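PDB 2PSO: StAR-related lipid transfer protein 13 from Homo sapiens, which stimulates GTP hydrolysis by RhoA, and perhaps by Cdc42, and carries a lipid-binding START domain, the part present here. Local coordinates for residues D135-K143 with L153-A163. Numbering follows the deposited sequence.
Sequences DFVVLRTWK and LVSLSVEHEEA
Leu153 CD1 sits obliquely to the indole of Trp142. The same methyl lies 4.1 Å from Trp142 CB, while the ring leads away from strand 153-157. The imidazole of His160 has CA of Glu162 at its edge, in plane. The N of Glu162 donates to His160 ND1 from a position 20° out of that plane. NE2 of His160 bonds Glu112, which probably helps set the ring's rotation. Leu139 with Leu156 and Thr141 with Val154 are antiparallel hydrogen-bonded pairs, each with two backbone bonds. The bond from Val154 N to Thr141 O is nearly straight, 173° at the hydrogen. One further bond, from Val158 N to Val137 O, extends the pairing past the end of strand 153-157.

On one face of the hairpin, Leu139 and Leu156 run side by side, CD2 to CD1 at 3.9 Å. Thr141 and Val154 do the same, with methyl CG2 of Thr141 3.5 Å from CG2 of Val154. The other face carries Leu153, Ser155, Arg140 and Trp142. Leu153 CD1 packs 3.7 Å from Arg140 CB, and the Leu153 side chain also touches Leu91 and Val94 of helix 87-96. The guanidinium of Arg140 is held by a salt bridge to Glu119. Farther along, a chi1 of 176° turns Val137 CG1 to within 4.0 Å of Val158 CG2. It also brings Val137 CG2 to 3.8 Å from Ala163 CB, on the type I turn from His160 to Ala163.

These two strands form an antiparallel beta hairpin in the curved sheet of the helix-grip fold of START domains.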
# COMPACT_ATOMS: atom_id res chain seq x y z
N ASP A 135 -6.24 11.56 -4.84
CA ASP A 135 -6.50 12.22 -3.54
C ASP A 135 -7.06 11.30 -2.46
O ASP A 135 -7.79 10.35 -2.75
CB ASP A 135 -7.42 13.42 -3.73
CG ASP A 135 -6.94 14.34 -4.81
OD1 ASP A 135 -5.73 14.31 -5.12
OD2 ASP A 135 -7.78 15.09 -5.36
N PHE A 136 -6.71 11.59 -1.21
CA PHE A 136 -6.96 10.65 -0.13
C PHE A 136 -7.47 11.31 1.13
O PHE A 136 -7.04 12.39 1.50
CB PHE A 136 -5.71 9.84 0.22
CG PHE A 136 -5.25 8.94 -0.89
CD1 PHE A 136 -4.67 9.46 -2.05
CD2 PHE A 136 -5.38 7.57 -0.78
CE1 PHE A 136 -4.25 8.64 -3.07
CE2 PHE A 136 -4.95 6.74 -1.80
CZ PHE A 136 -4.39 7.27 -2.94
N VAL A 137 -8.39 10.63 1.79
CA VAL A 137 -8.94 11.09 3.04
C VAL A 137 -9.23 9.82 3.76
O VAL A 137 -10.03 9.01 3.32
CB VAL A 137 -10.26 11.85 2.87
CG1 VAL A 137 -10.85 12.21 4.24
CG2 VAL A 137 -10.06 13.09 1.99
N VAL A 138 -8.59 9.63 4.89
CA VAL A 138 -8.47 8.32 5.43
C VAL A 138 -8.64 8.33 6.95
O VAL A 138 -8.27 9.30 7.61
CB VAL A 138 -7.13 7.78 4.98
CG1 VAL A 138 -6.39 7.11 6.10
CG2 VAL A 138 -7.34 6.88 3.82
N LEU A 139 -9.27 7.30 7.50
CA LEU A 139 -9.21 7.02 8.92
C LEU A 139 -7.94 6.17 9.18
O LEU A 139 -7.81 5.08 8.62
CB LEU A 139 -10.47 6.23 9.26
CG LEU A 139 -10.74 5.71 10.68
CD1 LEU A 139 -11.00 6.85 11.62
CD2 LEU A 139 -11.94 4.76 10.68
N ARG A 140 -6.96 6.64 9.96
CA ARG A 140 -5.77 5.80 10.26
C ARG A 140 -5.77 5.60 11.74
O ARG A 140 -6.07 6.52 12.49
CB ARG A 140 -4.42 6.50 10.00
CG ARG A 140 -4.39 7.52 8.95
CD ARG A 140 -3.34 8.51 9.27
NE ARG A 140 -2.23 8.49 8.35
CZ ARG A 140 -1.18 9.29 8.44
NH1 ARG A 140 -0.20 9.19 7.56
NH2 ARG A 140 -1.11 10.20 9.40
N THR A 141 -5.34 4.43 12.16
CA THR A 141 -5.09 4.23 13.55
C THR A 141 -3.76 3.49 13.59
O THR A 141 -3.42 2.82 12.63
CB THR A 141 -6.28 3.47 14.24
OG1 THR A 141 -5.87 2.97 15.53
CG2 THR A 141 -6.78 2.32 13.40
N TRP A 142 -2.99 3.62 14.66
CA TRP A 142 -1.70 2.94 14.68
C TRP A 142 -1.49 2.41 16.06
O TRP A 142 -2.16 2.83 16.98
CB TRP A 142 -0.56 3.86 14.29
CG TRP A 142 -0.48 5.11 15.08
CD1 TRP A 142 0.37 5.37 16.11
CD2 TRP A 142 -1.26 6.31 14.89
NE1 TRP A 142 0.15 6.65 16.59
CE2 TRP A 142 -0.84 7.24 15.86
CE3 TRP A 142 -2.29 6.67 14.01
CZ2 TRP A 142 -1.42 8.50 16.00
CZ3 TRP A 142 -2.87 7.93 14.14
CH2 TRP A 142 -2.42 8.84 15.13
N LYS A 143 -0.55 1.48 16.19
CA LYS A 143 -0.44 0.69 17.39
C LYS A 143 1.02 0.30 17.54
O LYS A 143 1.59 -0.28 16.63
CB LYS A 143 -1.33 -0.55 17.23
CG LYS A 143 -1.69 -1.31 18.52
CD LYS A 143 -3.11 -1.01 19.00
N LEU A 153 0.13 0.12 11.26
CA LEU A 153 -0.64 1.29 10.91
C LEU A 153 -1.77 0.83 9.96
O LEU A 153 -1.51 0.15 8.99
CB LEU A 153 0.29 2.37 10.32
CG LEU A 153 -0.40 3.51 9.55
CD1 LEU A 153 -1.45 4.30 10.35
CD2 LEU A 153 0.60 4.44 8.89
N VAL A 154 -3.01 1.17 10.23
CA VAL A 154 -4.09 0.76 9.33
C VAL A 154 -4.98 1.93 8.86
O VAL A 154 -5.27 2.89 9.61
CB VAL A 154 -5.03 -0.34 9.90
CG1 VAL A 154 -4.33 -1.31 10.88
CG2 VAL A 154 -6.19 0.30 10.55
N SER A 155 -5.40 1.83 7.61
CA SER A 155 -6.10 2.91 6.99
C SER A 155 -7.29 2.48 6.16
O SER A 155 -7.33 1.36 5.65
CB SER A 155 -5.11 3.66 6.10
OG SER A 155 -3.98 4.08 6.84
N LEU A 156 -8.28 3.35 6.01
CA LEU A 156 -9.38 3.09 5.08
C LEU A 156 -9.98 4.43 4.76
O LEU A 156 -9.96 5.30 5.60
CB LEU A 156 -10.44 2.18 5.69
CG LEU A 156 -10.83 2.51 7.13
CD1 LEU A 156 -12.24 3.09 7.19
CD2 LEU A 156 -10.73 1.28 7.99
N SER A 157 -10.46 4.60 3.54
CA SER A 157 -10.90 5.89 3.05
C SER A 157 -12.21 6.25 3.69
O SER A 157 -13.02 5.36 3.98
CB SER A 157 -11.05 5.88 1.51
OG SER A 157 -9.80 6.05 0.83
N VAL A 158 -12.41 7.53 3.95
CA VAL A 158 -13.68 8.02 4.46
C VAL A 158 -13.96 9.35 3.80
O VAL A 158 -13.18 9.80 2.97
CB VAL A 158 -13.65 8.25 5.99
CG1 VAL A 158 -13.38 6.95 6.74
CG2 VAL A 158 -12.60 9.27 6.34
N GLU A 159 -15.08 9.97 4.14
CA GLU A 159 -15.34 11.34 3.76
C GLU A 159 -15.34 12.23 4.99
O GLU A 159 -15.81 11.83 6.06
CB GLU A 159 -16.71 11.45 3.12
CG GLU A 159 -16.75 10.98 1.70
CD GLU A 159 -18.16 10.88 1.22
OE1 GLU A 159 -18.42 10.17 0.23
OE2 GLU A 159 -19.01 11.52 1.87
N HIS A 160 -14.85 13.45 4.85
CA HIS A 160 -14.98 14.38 5.96
C HIS A 160 -15.61 15.66 5.50
O HIS A 160 -15.32 16.13 4.41
CB HIS A 160 -13.62 14.70 6.64
CG HIS A 160 -13.78 15.14 8.06
ND1 HIS A 160 -13.92 16.46 8.41
CD2 HIS A 160 -13.91 14.43 9.20
CE1 HIS A 160 -14.10 16.55 9.72
NE2 HIS A 160 -14.09 15.33 10.22
N GLU A 161 -16.46 16.24 6.34
CA GLU A 161 -17.12 17.50 6.02
C GLU A 161 -16.14 18.66 5.76
O GLU A 161 -16.54 19.71 5.30
CB GLU A 161 -18.12 17.89 7.12
N GLU A 162 -14.85 18.45 6.03
CA GLU A 162 -13.84 19.51 5.89
C GLU A 162 -12.70 19.14 4.96
O GLU A 162 -11.78 19.92 4.76
CB GLU A 162 -13.26 19.88 7.25
CG GLU A 162 -14.25 20.60 8.13
CD GLU A 162 -13.66 20.96 9.47
OE1 GLU A 162 -12.54 21.51 9.48
OE2 GLU A 162 -14.32 20.69 10.50
N ALA A 163 -12.77 17.94 4.39
CA ALA A 163 -11.78 17.51 3.43
C ALA A 163 -12.36 17.52 2.00
O ALA A 163 -12.73 16.47 1.46
CB ALA A 163 -11.28 16.14 3.80